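Local coordinates for extracellular solute-binding protein (Conexibacter woesei, PDB 4P98), which probably binds a small solute outside the cell membrane, perhaps a nucleoside as in PnrA-like relatives, and hands it to an ABC transporter, at residues 129-138 and 162-171. Residues are numbered along the deposited sequence; the frame is centred on the assembly and turned at random.
Sequences GYLDGFVAGS and GIRAGLKAAN
Tyr-130 lays its ring over the backbone of Gly-166 where helices 125-137 and 154-170 pack as a glycine-lined pair, running in the same general direction, in the lobe of this periplasmic-binding-protein fold built on the sheet containing strand 144-149. Their local axes come within 6.3 Å and cross at -34°, a closeness that depends on Gly-129 and Gly-133 facing Gly-162 and Gly-166, and on Gly-137, where a beta carbon would collide with Ala-170 CB. No hydrogen bond crosses; instead CA-H...O contacts link the backbones, as from Gly-133 CA to Ile-163 O at 3.3 Å. With CG anti to the backbone N (chi1 -166°), the Tyr-130 side chain reaches across the partner helix as a knob among Gly-162, Ala-165, Gly-166 and Ala-169; Gly-166 CA stands 3.7 Å from the ring centroid in a CH-pi contact. An alanine in place of Tyr-130 would probably leave Gly-166 without its aromatic cover and open a gap beside Ala-165 and Ala-169. Farther along, Ala-170, with nothing beyond CB, fits against both the Phe-134 ring and Gly-137, its CB 3.5 Å from Phe-134 O. Leu-167 CD1 presses tightly on Gly-137 CA, at 3.5 Å.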
ATOM      1  N   GLY A 129      -5.182   7.058   0.930  1.00 18.29           N
ATOM      2  CA  GLY A 129      -6.345   7.772   0.428  1.00 19.58           C
ATOM      3  C   GLY A 129      -6.024   9.224   0.129  1.00 19.88           C
ATOM      4  O   GLY A 129      -6.343   9.732  -0.949  1.00 16.69           O
ATOM      5  N   TYR A 130      -5.360   9.880   1.082  1.00 19.01           N
ATOM      6  CA  TYR A 130      -5.013  11.289   0.927  1.00 18.93           C
ATOM      7  C   TYR A 130      -4.184  11.540  -0.335  1.00 16.36           C
ATOM      8  O   TYR A 130      -4.469  12.472  -1.072  1.00 20.45           O
ATOM      9  CB  TYR A 130      -4.302  11.828   2.170  1.00 18.23           C
ATOM     10  CG  TYR A 130      -4.223  13.337   2.197  1.00 17.75           C
ATOM     11  CD1 TYR A 130      -5.228  14.088   2.796  1.00 18.73           C
ATOM     12  CD2 TYR A 130      -3.159  14.007   1.605  1.00 19.85           C
ATOM     13  CE1 TYR A 130      -5.162  15.469   2.831  1.00 21.84           C
ATOM     14  CE2 TYR A 130      -3.082  15.400   1.638  1.00 19.89           C
ATOM     15  CZ  TYR A 130      -4.085  16.120   2.251  1.00 20.01           C
ATOM     16  OH  TYR A 130      -4.040  17.498   2.269  1.00 23.19           O
ATOM     17  N   LEU A 131      -3.182  10.707  -0.597  1.00 15.83           N
ATOM     18  CA  LEU A 131      -2.358  10.876  -1.781  1.00 17.01           C
ATOM     19  C   LEU A 131      -3.161  10.667  -3.076  1.00 20.46           C
ATOM     20  O   LEU A 131      -2.979  11.397  -4.055  1.00 17.33           O
ATOM     21  CB  LEU A 131      -1.147   9.950  -1.735  1.00 16.90           C
ATOM     22  CG  LEU A 131      -0.190  10.032  -2.915  1.00 16.68           C
ATOM     23  CD1 LEU A 131       0.329  11.460  -3.107  1.00 19.44           C
ATOM     24  CD2 LEU A 131       0.944   9.054  -2.741  1.00 17.22           C
ATOM     25  N   ASP A 132      -4.045   9.680  -3.090  1.00 21.11           N
ATOM     26  CA  ASP A 132      -4.914   9.471  -4.259  1.00 22.40           C
ATOM     27  C   ASP A 132      -5.771  10.692  -4.549  1.00 18.31           C
ATOM     28  O   ASP A 132      -5.854  11.150  -5.699  1.00 22.09           O
ATOM     29  CB  ASP A 132      -5.852   8.285  -4.036  1.00 24.50           C
ATOM     30  CG  ASP A 132      -5.135   6.987  -3.969  1.00 27.99           C
ATOM     31  OD1 ASP A 132      -4.076   6.839  -4.614  1.00 31.94           O
ATOM     32  OD2 ASP A 132      -5.654   6.093  -3.269  1.00 43.24           O
ATOM     33  N   GLY A 133      -6.410  11.212  -3.505  1.00 17.10           N
ATOM     34  CA  GLY A 133      -7.274  12.375  -3.610  1.00 18.36           C
ATOM     35  C   GLY A 133      -6.510  13.626  -4.011  1.00 21.66           C
ATOM     36  O   GLY A 133      -6.992  14.431  -4.812  1.00 20.01           O
ATOM     37  N   PHE A 134      -5.310  13.783  -3.462  1.00 22.67           N
ATOM     38  CA  PHE A 134      -4.453  14.902  -3.821  1.00 21.36           C
ATOM     39  C   PHE A 134      -4.026  14.851  -5.288  1.00 21.43           C
ATOM     40  O   PHE A 134      -4.016  15.879  -5.961  1.00 22.01           O
ATOM     41  CB  PHE A 134      -3.228  14.953  -2.914  1.00 21.65           C
ATOM     42  CG  PHE A 134      -2.355  16.151  -3.155  1.00 20.62           C
ATOM     43  CD1 PHE A 134      -1.309  16.088  -4.053  1.00 22.91           C
ATOM     44  CD2 PHE A 134      -2.597  17.342  -2.488  1.00 23.46           C
ATOM     45  CE1 PHE A 134      -0.504  17.202  -4.284  1.00 24.70           C
ATOM     46  CE2 PHE A 134      -1.802  18.459  -2.713  1.00 22.93           C
ATOM     47  CZ  PHE A 134      -0.756  18.382  -3.608  1.00 22.96           C
ATOM     48  N   VAL A 135      -3.672  13.666  -5.782  1.00 21.32           N
ATOM     49  CA  VAL A 135      -3.343  13.494  -7.194  1.00 20.97           C
ATOM     50  C   VAL A 135      -4.564  13.807  -8.051  1.00 24.23           C
ATOM     51  O   VAL A 135      -4.445  14.494  -9.078  1.00 22.54           O
ATOM     52  CB  VAL A 135      -2.795  12.080  -7.518  1.00 21.89           C
ATOM     53  CG1 VAL A 135      -2.720  11.839  -9.016  1.00 20.92           C
ATOM     54  CG2 VAL A 135      -1.417  11.876  -6.920  1.00 22.99           C
ATOM     55  N   ALA A 136      -5.734  13.324  -7.630  1.00 21.07           N
ATOM     56  CA  ALA A 136      -6.977  13.601  -8.345  1.00 22.28           C
ATOM     57  C   ALA A 136      -7.249  15.105  -8.453  1.00 24.01           C
ATOM     58  O   ALA A 136      -7.680  15.593  -9.493  1.00 24.87           O
ATOM     59  CB  ALA A 136      -8.150  12.909  -7.668  1.00 21.90           C
ATOM     60  N   GLY A 137      -7.002  15.831  -7.373  1.00 23.50           N
ATOM     61  CA  GLY A 137      -7.226  17.267  -7.346  1.00 23.45           C
ATOM     62  C   GLY A 137      -6.161  18.078  -8.063  1.00 21.73           C
ATOM     63  O   GLY A 137      -6.342  19.266  -8.282  1.00 23.66           O
ATOM     64  N   SER A 138      -5.058  17.440  -8.438  1.00 22.58           N
ATOM     65  CA  SER A 138      -3.960  18.107  -9.132  1.00 25.26           C
ATOM     66  C   SER A 138      -4.055  18.026 -10.656  1.00 29.03           C
ATOM     67  O   SER A 138      -3.216  18.588 -11.348  1.00 26.98           O
ATOM     68  CB  SER A 138      -2.623  17.497  -8.695  1.00 23.03           C
ATOM     69  OG  SER A 138      -2.398  17.726  -7.314  1.00 24.01           O
ATOM     70  N   GLY A 162      -9.839   9.984   3.636  1.00 16.96           N
ATOM     71  CA  GLY A 162      -8.568  10.491   3.119  1.00 18.29           C
ATOM     72  C   GLY A 162      -8.641  11.021   1.700  1.00 19.10           C
ATOM     73  O   GLY A 162      -8.153  12.122   1.414  1.00 16.75           O
ATOM     74  N   ILE A 163      -9.268  10.256   0.808  1.00 17.80           N
ATOM     75  CA  ILE A 163      -9.416  10.677  -0.586  1.00 19.11           C
ATOM     76  C   ILE A 163     -10.115  12.018  -0.667  1.00 18.23           C
ATOM     77  O   ILE A 163      -9.662  12.925  -1.380  1.00 22.37           O
ATOM     78  CB  ILE A 163     -10.231   9.663  -1.430  1.00 19.13           C
ATOM     79  CG1 ILE A 163      -9.458   8.355  -1.568  1.00 19.03           C
ATOM     80  CG2 ILE A 163     -10.528  10.243  -2.822  1.00 18.71           C
ATOM     81  CD1 ILE A 163     -10.239   7.265  -2.273  1.00 22.30           C
ATOM     82  N   ARG A 164     -11.222  12.129   0.058  1.00 18.34           N
ATOM     83  CA  ARG A 164     -12.035  13.332   0.049  1.00 22.89           C
ATOM     84  C   ARG A 164     -11.206  14.525   0.525  1.00 25.19           C
ATOM     85  O   ARG A 164     -11.231  15.597  -0.091  1.00 24.21           O
ATOM     86  CB  ARG A 164     -13.260  13.138   0.934  1.00 24.94           C
ATOM     87  CG  ARG A 164     -14.369  14.150   0.715  1.00 31.49           C
ATOM     88  CD  ARG A 164     -15.513  13.948   1.705  1.00 37.81           C
ATOM     89  NE  ARG A 164     -16.386  12.819   1.367  1.00 43.77           N
ATOM     90  CZ  ARG A 164     -17.487  12.896   0.610  1.00 49.63           C
ATOM     91  NH1 ARG A 164     -17.882  14.058   0.079  1.00 48.22           N
ATOM     92  NH2 ARG A 164     -18.206  11.798   0.372  1.00 48.88           N
ATOM     93  N   ALA A 165     -10.457  14.325   1.607  1.00 24.08           N
ATOM     94  CA  ALA A 165      -9.615  15.376   2.168  1.00 21.68           C
ATOM     95  C   ALA A 165      -8.487  15.803   1.236  1.00 19.58           C
ATOM     96  O   ALA A 165      -8.232  16.997   1.071  1.00 24.16           O
ATOM     97  CB  ALA A 165      -9.058  14.945   3.523  1.00 21.27           C
ATOM     98  N   GLY A 166      -7.808  14.838   0.627  1.00 17.59           N
ATOM     99  CA  GLY A 166      -6.762  15.125  -0.349  1.00 20.93           C
ATOM    100  C   GLY A 166      -7.279  15.894  -1.548  1.00 23.59           C
ATOM    101  O   GLY A 166      -6.630  16.837  -2.033  1.00 21.64           O
ATOM    102  N   LEU A 167      -8.454  15.489  -2.023  1.00 23.37           N
ATOM    103  CA  LEU A 167      -9.095  16.149  -3.156  1.00 23.64           C
ATOM    104  C   LEU A 167      -9.496  17.578  -2.803  1.00 23.53           C
ATOM    105  O   LEU A 167      -9.264  18.491  -3.591  1.00 23.99           O
ATOM    106  CB  LEU A 167     -10.324  15.361  -3.622  1.00 22.15           C
ATOM    107  CG  LEU A 167     -11.101  15.974  -4.796  1.00 20.74           C
ATOM    108  CD1 LEU A 167     -10.221  16.076  -6.027  1.00 19.12           C
ATOM    109  CD2 LEU A 167     -12.324  15.115  -5.077  1.00 22.55           C
ATOM    110  N   LYS A 168     -10.091  17.763  -1.625  1.00 25.82           N
ATOM    111  CA  LYS A 168     -10.492  19.091  -1.168  1.00 30.01           C
ATOM    112  C   LYS A 168      -9.278  20.017  -1.042  1.00 30.67           C
ATOM    113  O   LYS A 168      -9.371  21.197  -1.361  1.00 29.62           O
ATOM    114  CB  LYS A 168     -11.232  19.013   0.165  1.00 31.16           C
ATOM    115  CG  LYS A 168     -11.787  20.347   0.640  1.00 33.68           C
ATOM    116  CD  LYS A 168     -12.461  20.204   1.988  1.00 37.57           C
ATOM    117  CE  LYS A 168     -12.896  21.551   2.535  1.00 39.09           C
ATOM    118  NZ  LYS A 168     -13.574  21.398   3.845  1.00 41.62           N
ATOM    119  N   ALA A 169      -8.148  19.475  -0.601  1.00 30.95           N
ATOM    120  CA  ALA A 169      -6.930  20.261  -0.435  1.00 30.66           C
ATOM    121  C   ALA A 169      -6.385  20.722  -1.780  1.00 28.63           C
ATOM    122  O   ALA A 169      -6.059  21.891  -1.948  1.00 32.08           O
ATOM    123  CB  ALA A 169      -5.873  19.471   0.327  1.00 30.66           C
ATOM    124  N   ALA A 170      -6.294  19.813  -2.740  1.00 25.42           N
ATOM    125  CA  ALA A 170      -5.715  20.143  -4.035  1.00 26.12           C
ATOM    126  C   ALA A 170      -6.695  20.848  -4.976  1.00 26.77           C
ATOM    127  O   ALA A 170      -6.271  21.613  -5.843  1.00 26.51           O
ATOM    128  CB  ALA A 170      -5.145  18.906  -4.698  1.00 24.94           C
ATOM    129  N   ASN A 171      -7.989  20.577  -4.824  1.00 25.00           N
ATOM    130  CA  ASN A 171      -9.004  21.180  -5.686  1.00 27.46           C
ATOM    131  C   ASN A 171     -10.320  21.309  -4.945  1.00 26.01           C
ATOM    132  O   ASN A 171     -11.201  20.446  -5.074  1.00 27.49           O
ATOM    133  CB  ASN A 171      -9.180  20.347  -6.965  1.00 28.82           C
ATOM    134  CG  ASN A 171     -10.111  20.998  -7.971  1.00 29.61           C
ATOM    135  OD1 ASN A 171     -10.741  22.027  -7.704  1.00 29.07           O
ATOM    136  ND2 ASN A 171     -10.202  20.392  -9.147  1.00 26.72           N
TER
HETATM  137  O   HOH W   1      -9.163  17.822 -10.044  1.00 29.29           O